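Local coordinates for protein octaprenyl-diphosphate synthase (Bacteroides thetaiotaomicron, PDB 3RMG) that probably acts as a magnesium-dependent prenyltransferase of the FPP/GGPP synthase family, building isoprenoid diphosphates by chain elongation, at residues A[161-167]-A[238-243]; A[201-205]-A[297-302]. All coordinates share one frame; numbering follows the deposited sequence.

Contact 1 of 2, residues A[161-167]-A[238-243]; sequences FSEEVYF and LTLPAL
Tyr166 lays one face of its ring over the start of helix 240-249. The evidence is the position of Leu240 N, 3.5 Å above the plane of the Tyr166 ring and displaced from its centre toward the rim. Beside it, Leu240 CB presses on Tyr166 CE2 at 3.4 Å, and the two side chains cross at about a right angle. The ring gets there because Tyr166 CG lies anti to the backbone N (chi1 167°), which carries the ring on toward helix 240-249. Further along the ring, CE1 of Tyr166 lies 3.9 Å from CA of Thr239, an oblique approach.

The branches of Leu240 then divide the work. Its CD1 meets the aliphatic part of the extended Glu163 side chain, with Glu163 CG to Leu240 CD1 at 3.8 Å, whereas its CD2 reaches Phe167 CZ at 4.1 Å. Leu243 fills the other end in the same divided way: CD1 abuts Tyr166 CB at 3.7 Å and CD2 lies 3.7 Å from Phe161 CA, so it grips the chain just before helix 163-172 as well as its first turn. The side chains meet mainly through carbon atoms, and two hydroxyls and one backbone amide are bonded beyond the two segments. Tyr166 OH is hydrogen-bonded to Asp215, and Tyr219 OH is bonded to both Thr239 OG1 and Ala242 N, which ties down the first turn of helix 240-249.

Asp215 sits in the DDxxD sequence at the C-terminal end of helix 193-217, the second aspartate-rich motif of polyprenyl synthases, which in the family binds magnesium and diphosphate. The arrangement is therefore consistent with a second-shell position beside that motif, where two helix starts and a tyrosine hydroxyl border the active-site end of the all-helical isoprenoid synthase fold.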
loop_
_atom_site.group_PDB
_atom_site.type_symbol
_atom_site.label_atom_id
_atom_site.label_comp_id
_atom_site.label_asym_id
_atom_site.label_seq_id
_atom_site.Cartn_x
_atom_site.Cartn_y
_atom_site.Cartn_z
ATOM N N PHE A 161 -26.413 14.270 8.989
ATOM C CA PHE A 161 -26.993 14.227 10.330
ATOM C C PHE A 161 -27.948 13.048 10.492
ATOM O O PHE A 161 -28.662 12.946 11.491
ATOM C CB PHE A 161 -27.732 15.528 10.629
ATOM C CG PHE A 161 -26.987 16.753 10.200
ATOM C CD1 PHE A 161 -26.886 17.081 8.854
ATOM C CD2 PHE A 161 -26.384 17.581 11.138
ATOM C CE1 PHE A 161 -26.199 18.214 8.450
ATOM C CE2 PHE A 161 -25.696 18.715 10.744
ATOM C CZ PHE A 161 -25.603 19.033 9.396
ATOM N N SER A 162 -27.964 12.170 9.494
ATOM C CA SER A 162 -28.748 10.947 9.550
ATOM C C SER A 162 -27.896 9.811 10.111
ATOM O O SER A 162 -26.693 9.731 9.843
ATOM C CB SER A 162 -29.215 10.569 8.148
ATOM O OG SER A 162 -28.097 10.430 7.283
ATOM N N GLU A 163 -28.520 8.939 10.894
ATOM C CA GLU A 163 -27.866 7.720 11.307
ATOM C C GLU A 163 -27.452 6.962 10.043
ATOM O O GLU A 163 -26.326 6.463 9.941
ATOM C CB GLU A 163 -28.806 6.870 12.158
ATOM C CG GLU A 163 -29.485 7.619 13.283
ATOM C CD GLU A 163 -30.244 6.692 14.213
ATOM O OE1 GLU A 163 -30.759 5.665 13.731
ATOM O OE2 GLU A 163 -30.324 6.982 15.426
ATOM N N GLU A 164 -28.355 6.899 9.068
ATOM C CA GLU A 164 -28.066 6.176 7.832
ATOM C C GLU A 164 -26.657 6.467 7.324
ATOM O O GLU A 164 -25.922 5.552 6.962
ATOM C CB GLU A 164 -29.102 6.477 6.746
ATOM C CG GLU A 164 -30.475 5.872 7.012
ATOM C CD GLU A 164 -31.272 6.657 8.045
ATOM O OE1 GLU A 164 -32.343 6.169 8.470
ATOM O OE2 GLU A 164 -30.829 7.763 8.429
ATOM N N VAL A 165 -26.267 7.731 7.296
ATOM C CA VAL A 165 -24.934 8.044 6.803
ATOM C C VAL A 165 -23.869 7.532 7.773
ATOM O O VAL A 165 -22.780 7.110 7.371
ATOM C CB VAL A 165 -24.748 9.549 6.556
ATOM C CG1 VAL A 165 -23.343 9.828 6.046
ATOM C CG2 VAL A 165 -25.801 10.052 5.565
ATOM N N TYR A 166 -24.199 7.571 9.058
ATOM C CA TYR A 166 -23.276 7.155 10.098
ATOM C C TYR A 166 -22.984 5.657 9.988
ATOM O O TYR A 166 -21.830 5.227 10.064
ATOM C CB TYR A 166 -23.907 7.472 11.446
ATOM C CG TYR A 166 -23.259 6.843 12.652
ATOM C CD1 TYR A 166 -21.983 7.213 13.058
ATOM C CD2 TYR A 166 -23.951 5.922 13.424
ATOM C CE1 TYR A 166 -21.404 6.654 14.190
ATOM C CE2 TYR A 166 -23.384 5.359 14.555
ATOM C CZ TYR A 166 -22.114 5.731 14.933
ATOM O OH TYR A 166 -21.556 5.172 16.064
ATOM N N PHE A 167 -24.046 4.878 9.798
ATOM C CA PHE A 167 -23.946 3.431 9.697
ATOM C C PHE A 167 -23.298 2.980 8.406
ATOM O O PHE A 167 -22.518 2.027 8.386
ATOM C CB PHE A 167 -25.322 2.809 9.831
ATOM C CG PHE A 167 -25.799 2.758 11.233
ATOM C CD1 PHE A 167 -26.925 3.449 11.624
ATOM C CD2 PHE A 167 -25.097 2.037 12.177
ATOM C CE1 PHE A 167 -27.357 3.394 12.926
ATOM C CE2 PHE A 167 -25.523 1.982 13.478
ATOM C CZ PHE A 167 -26.657 2.660 13.853
ATOM N N LEU A 238 -19.813 13.638 14.065
ATOM C CA LEU A 238 -20.969 13.513 14.940
ATOM C C LEU A 238 -21.444 12.056 14.967
ATOM O O LEU A 238 -21.999 11.559 13.980
ATOM C CB LEU A 238 -22.111 14.411 14.454
ATOM C CG LEU A 238 -21.933 15.926 14.518
ATOM C CD1 LEU A 238 -23.209 16.610 14.064
ATOM C CD2 LEU A 238 -21.564 16.360 15.927
ATOM N N THR A 239 -21.237 11.385 16.097
ATOM C CA THR A 239 -21.528 9.963 16.202
ATOM C C THR A 239 -22.923 9.712 16.761
ATOM O O THR A 239 -23.620 10.637 17.159
ATOM C CB THR A 239 -20.474 9.223 17.057
ATOM O OG1 THR A 239 -20.559 9.662 18.418
ATOM C CG2 THR A 239 -19.058 9.467 16.521
ATOM N N LEU A 240 -23.319 8.446 16.797
ATOM C CA LEU A 240 -24.710 8.093 17.042
ATOM C C LEU A 240 -25.375 8.886 18.163
ATOM O O LEU A 240 -26.482 9.388 17.993
ATOM C CB LEU A 240 -24.863 6.589 17.308
ATOM C CG LEU A 240 -26.309 6.108 17.187
ATOM C CD1 LEU A 240 -26.843 6.442 15.798
ATOM C CD2 LEU A 240 -26.450 4.617 17.489
ATOM N N PRO A 241 -24.718 8.975 19.327
ATOM C CA PRO A 241 -25.376 9.619 20.472
ATOM C C PRO A 241 -25.786 11.069 20.155
ATOM O O PRO A 241 -26.945 11.447 20.340
ATOM C CB PRO A 241 -24.298 9.579 21.565
ATOM C CG PRO A 241 -23.326 8.508 21.125
ATOM C CD PRO A 241 -23.338 8.557 19.627
ATOM N N ALA A 242 -24.834 11.862 19.673
ATOM C CA ALA A 242 -25.114 13.230 19.271
ATOM C C ALA A 242 -26.254 13.243 18.263
ATOM O O ALA A 242 -27.301 13.849 18.499
ATOM C CB ALA A 242 -23.857 13.887 18.683
ATOM N N LEU A 243 -26.047 12.568 17.137
ATOM C CA LEU A 243 -27.057 12.499 16.094
ATOM C C LEU A 243 -28.421 12.259 16.699
ATOM O O LEU A 243 -29.404 12.865 16.294
ATOM C CB LEU A 243 -26.730 11.394 15.095
ATOM C CG LEU A 243 -25.438 11.584 14.300
ATOM C CD1 LEU A 243 -25.153 10.358 13.443
ATOM C CD2 LEU A 243 -25.495 12.858 13.443
#

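Contact 2 of 2, residues A[201-205]-A[297-302]; sequences LLGEY and KAFDLL
Tyr205 and Lys297 face each other through similar first torsions: in each, CG is anti to the carbonyl carbon and beside the backbone N (chi1 -75° in Tyr205). With both chains starting toward the opposing helix, Lys297 CB comes over a face of the Tyr205 ring, 3.9 Å from its centroid and 24° off the ring normal, a geometry that qualifies as a CH-pi contact. The nearest ring atom is CE1 of Tyr205, 3.5 Å from Lys297 CB. Beyond CB the lysine runs across the ring at about a right angle, with Lys297 CD 3.8 Å from Tyr205 OH, before the chain bends and carries NZ off the ring. The opposite face of the ring is covered from its own helix by Leu201 CD1, 3.7 Å above the Tyr205 ring plane, so the ring is clamped flat between two aliphatic groups. With an alanine here, Lys297 CB and Leu201 CD1 would probably lose the ring that lies between them, and a gap would open between the helices.

Next to the ring, Leu301 adopts a first torsion well away from a staggered value, and its CD1 reaches in to 3.5 Å from Leu202 N. The same methyl lies 4.0 Å from Leu201 CG, wedged against one turn of helix 193-217. Ala298 CB lies 4.1 Å from Tyr205 CB, while Leu202 and Leu302 meet through their methyls.

Behind this layer, helix 309-323 packs on Ala298 and Leu302 through Leu318 and Arg315. The local axes pass 9.5 Å apart and run 155° from parallel, the near-antiparallel helix pairing characteristic of the isoprenoid synthase bundle, here joining helices 193-217 and 283-302.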
loop_
_atom_site.group_PDB
_atom_site.type_symbol
_atom_site.label_atom_id
_atom_site.label_comp_id
_atom_site.label_asym_id
_atom_site.label_seq_id
_atom_site.Cartn_x
_atom_site.Cartn_y
_atom_site.Cartn_z
ATOM N N LEU A 201 -21.840 -11.634 7.570
ATOM C CA LEU A 201 -22.869 -10.908 8.326
ATOM C C LEU A 201 -22.594 -10.887 9.838
ATOM O O LEU A 201 -22.660 -9.840 10.489
ATOM C CB LEU A 201 -24.223 -11.539 8.065
ATOM C CG LEU A 201 -25.439 -10.778 8.561
ATOM C CD1 LEU A 201 -25.381 -9.337 8.064
ATOM C CD2 LEU A 201 -26.721 -11.488 8.102
ATOM N N LEU A 202 -22.313 -12.053 10.403
ATOM C CA LEU A 202 -21.850 -12.135 11.783
ATOM C C LEU A 202 -20.760 -11.101 12.085
ATOM O O LEU A 202 -20.883 -10.312 13.012
ATOM C CB LEU A 202 -21.289 -13.526 12.069
ATOM C CG LEU A 202 -20.865 -13.706 13.520
ATOM C CD1 LEU A 202 -22.067 -13.431 14.448
ATOM C CD2 LEU A 202 -20.313 -15.106 13.731
ATOM N N GLY A 203 -19.687 -11.106 11.299
ATOM C CA GLY A 203 -18.572 -10.222 11.591
ATOM C C GLY A 203 -19.003 -8.782 11.440
ATOM O O GLY A 203 -18.540 -7.886 12.164
ATOM N N GLU A 204 -19.885 -8.535 10.480
ATOM C CA GLU A 204 -20.343 -7.177 10.281
ATOM C C GLU A 204 -21.131 -6.727 11.506
ATOM O O GLU A 204 -20.927 -5.621 11.993
ATOM C CB GLU A 204 -21.180 -7.031 9.010
ATOM C CG GLU A 204 -21.813 -5.648 8.876
ATOM C CD GLU A 204 -22.463 -5.448 7.521
ATOM O OE1 GLU A 204 -23.712 -5.413 7.454
ATOM O OE2 GLU A 204 -21.718 -5.353 6.523
ATOM N N TYR A 205 -22.050 -7.560 11.994
ATOM C CA TYR A 205 -22.805 -7.161 13.177
ATOM C C TYR A 205 -21.857 -6.852 14.330
ATOM O O TYR A 205 -22.050 -5.878 15.071
ATOM C CB TYR A 205 -23.795 -8.237 13.618
ATOM C CG TYR A 205 -25.025 -8.336 12.750
ATOM C CD1 TYR A 205 -25.754 -9.511 12.682
ATOM C CD2 TYR A 205 -25.444 -7.260 11.972
ATOM C CE1 TYR A 205 -26.896 -9.609 11.887
ATOM C CE2 TYR A 205 -26.575 -7.355 11.177
ATOM C CZ TYR A 205 -27.299 -8.532 11.151
ATOM O OH TYR A 205 -28.425 -8.636 10.367
ATOM N N LYS A 297 -29.238 -9.317 16.927
ATOM C CA LYS A 297 -29.183 -9.795 15.553
ATOM C C LYS A 297 -28.083 -10.845 15.417
ATOM O O LYS A 297 -28.255 -11.867 14.741
ATOM C CB LYS A 297 -28.947 -8.637 14.590
ATOM C CG LYS A 297 -30.185 -7.763 14.327
ATOM C CD LYS A 297 -29.842 -6.712 13.279
ATOM C CE LYS A 297 -30.617 -5.414 13.485
ATOM N NZ LYS A 297 -32.012 -5.523 12.993
ATOM N N ALA A 298 -26.962 -10.598 16.091
ATOM C CA ALA A 298 -25.833 -11.507 16.049
ATOM C C ALA A 298 -26.143 -12.823 16.748
ATOM O O ALA A 298 -25.843 -13.884 16.207
ATOM C CB ALA A 298 -24.591 -10.854 16.656
ATOM N N PHE A 299 -26.735 -12.750 17.943
ATOM C CA PHE A 299 -27.108 -13.942 18.702
ATOM C C PHE A 299 -28.127 -14.783 17.935
ATOM O O PHE A 299 -28.010 -16.004 17.846
ATOM C CB PHE A 299 -27.683 -13.551 20.074
ATOM C CG PHE A 299 -26.626 -13.284 21.119
ATOM C CD1 PHE A 299 -26.943 -13.273 22.462
ATOM C CD2 PHE A 299 -25.311 -13.073 20.751
ATOM C CE1 PHE A 299 -25.971 -13.036 23.421
ATOM C CE2 PHE A 299 -24.335 -12.842 21.703
ATOM C CZ PHE A 299 -24.669 -12.820 23.042
ATOM N N ASP A 300 -29.123 -14.111 17.378
ATOM C CA ASP A 300 -30.111 -14.773 16.565
ATOM C C ASP A 300 -29.450 -15.479 15.382
ATOM O O ASP A 300 -29.879 -16.557 14.991
ATOM C CB ASP A 300 -31.164 -13.769 16.094
ATOM C CG ASP A 300 -32.155 -13.417 17.183
ATOM O OD1 ASP A 300 -32.972 -12.506 16.952
ATOM O OD2 ASP A 300 -32.112 -14.043 18.274
ATOM N N LEU A 301 -28.392 -14.888 14.831
ATOM C CA LEU A 301 -27.682 -15.531 13.730
ATOM C C LEU A 301 -27.024 -16.810 14.211
ATOM O O LEU A 301 -27.121 -17.844 13.550
ATOM C CB LEU A 301 -26.596 -14.629 13.143
ATOM C CG LEU A 301 -26.656 -14.000 11.748
ATOM C CD1 LEU A 301 -25.249 -13.574 11.409
ATOM C CD2 LEU A 301 -27.194 -14.918 10.651
ATOM N N LEU A 302 -26.327 -16.718 15.345
ATOM C CA LEU A 302 -25.650 -17.878 15.954
ATOM C C LEU A 302 -26.588 -19.024 16.364
ATOM O O LEU A 302 -26.150 -20.175 16.461
ATOM C CB LEU A 302 -24.830 -17.448 17.180
ATOM C CG LEU A 302 -23.529 -16.699 16.874
ATOM C CD1 LEU A 302 -22.946 -16.094 18.120
ATOM C CD2 LEU A 302 -22.546 -17.645 16.232
#

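The two contacts lie on different helices and do not touch: their centres are 22 Å apart and their nearest atoms about 8 Å. Contact 2 joins helices 193-217 and 283-302 directly. Contact 1 pairs two other helices, yet it rests on these same two, through Ile212 and Asp215 of the first and Tyr286 and Thr290 of the second. Both are partly buried, neither wholly core nor wholly surface, their centres about 17 Å and 15 Å from that of the chain. Aromatic and aliphatic packing dominates both, but contact 1 sits where helices begin and directs hydroxyls to Asp215 and Tyr219, whereas contact 2 lies between helix sides, where an aliphatic chain covers an aromatic face.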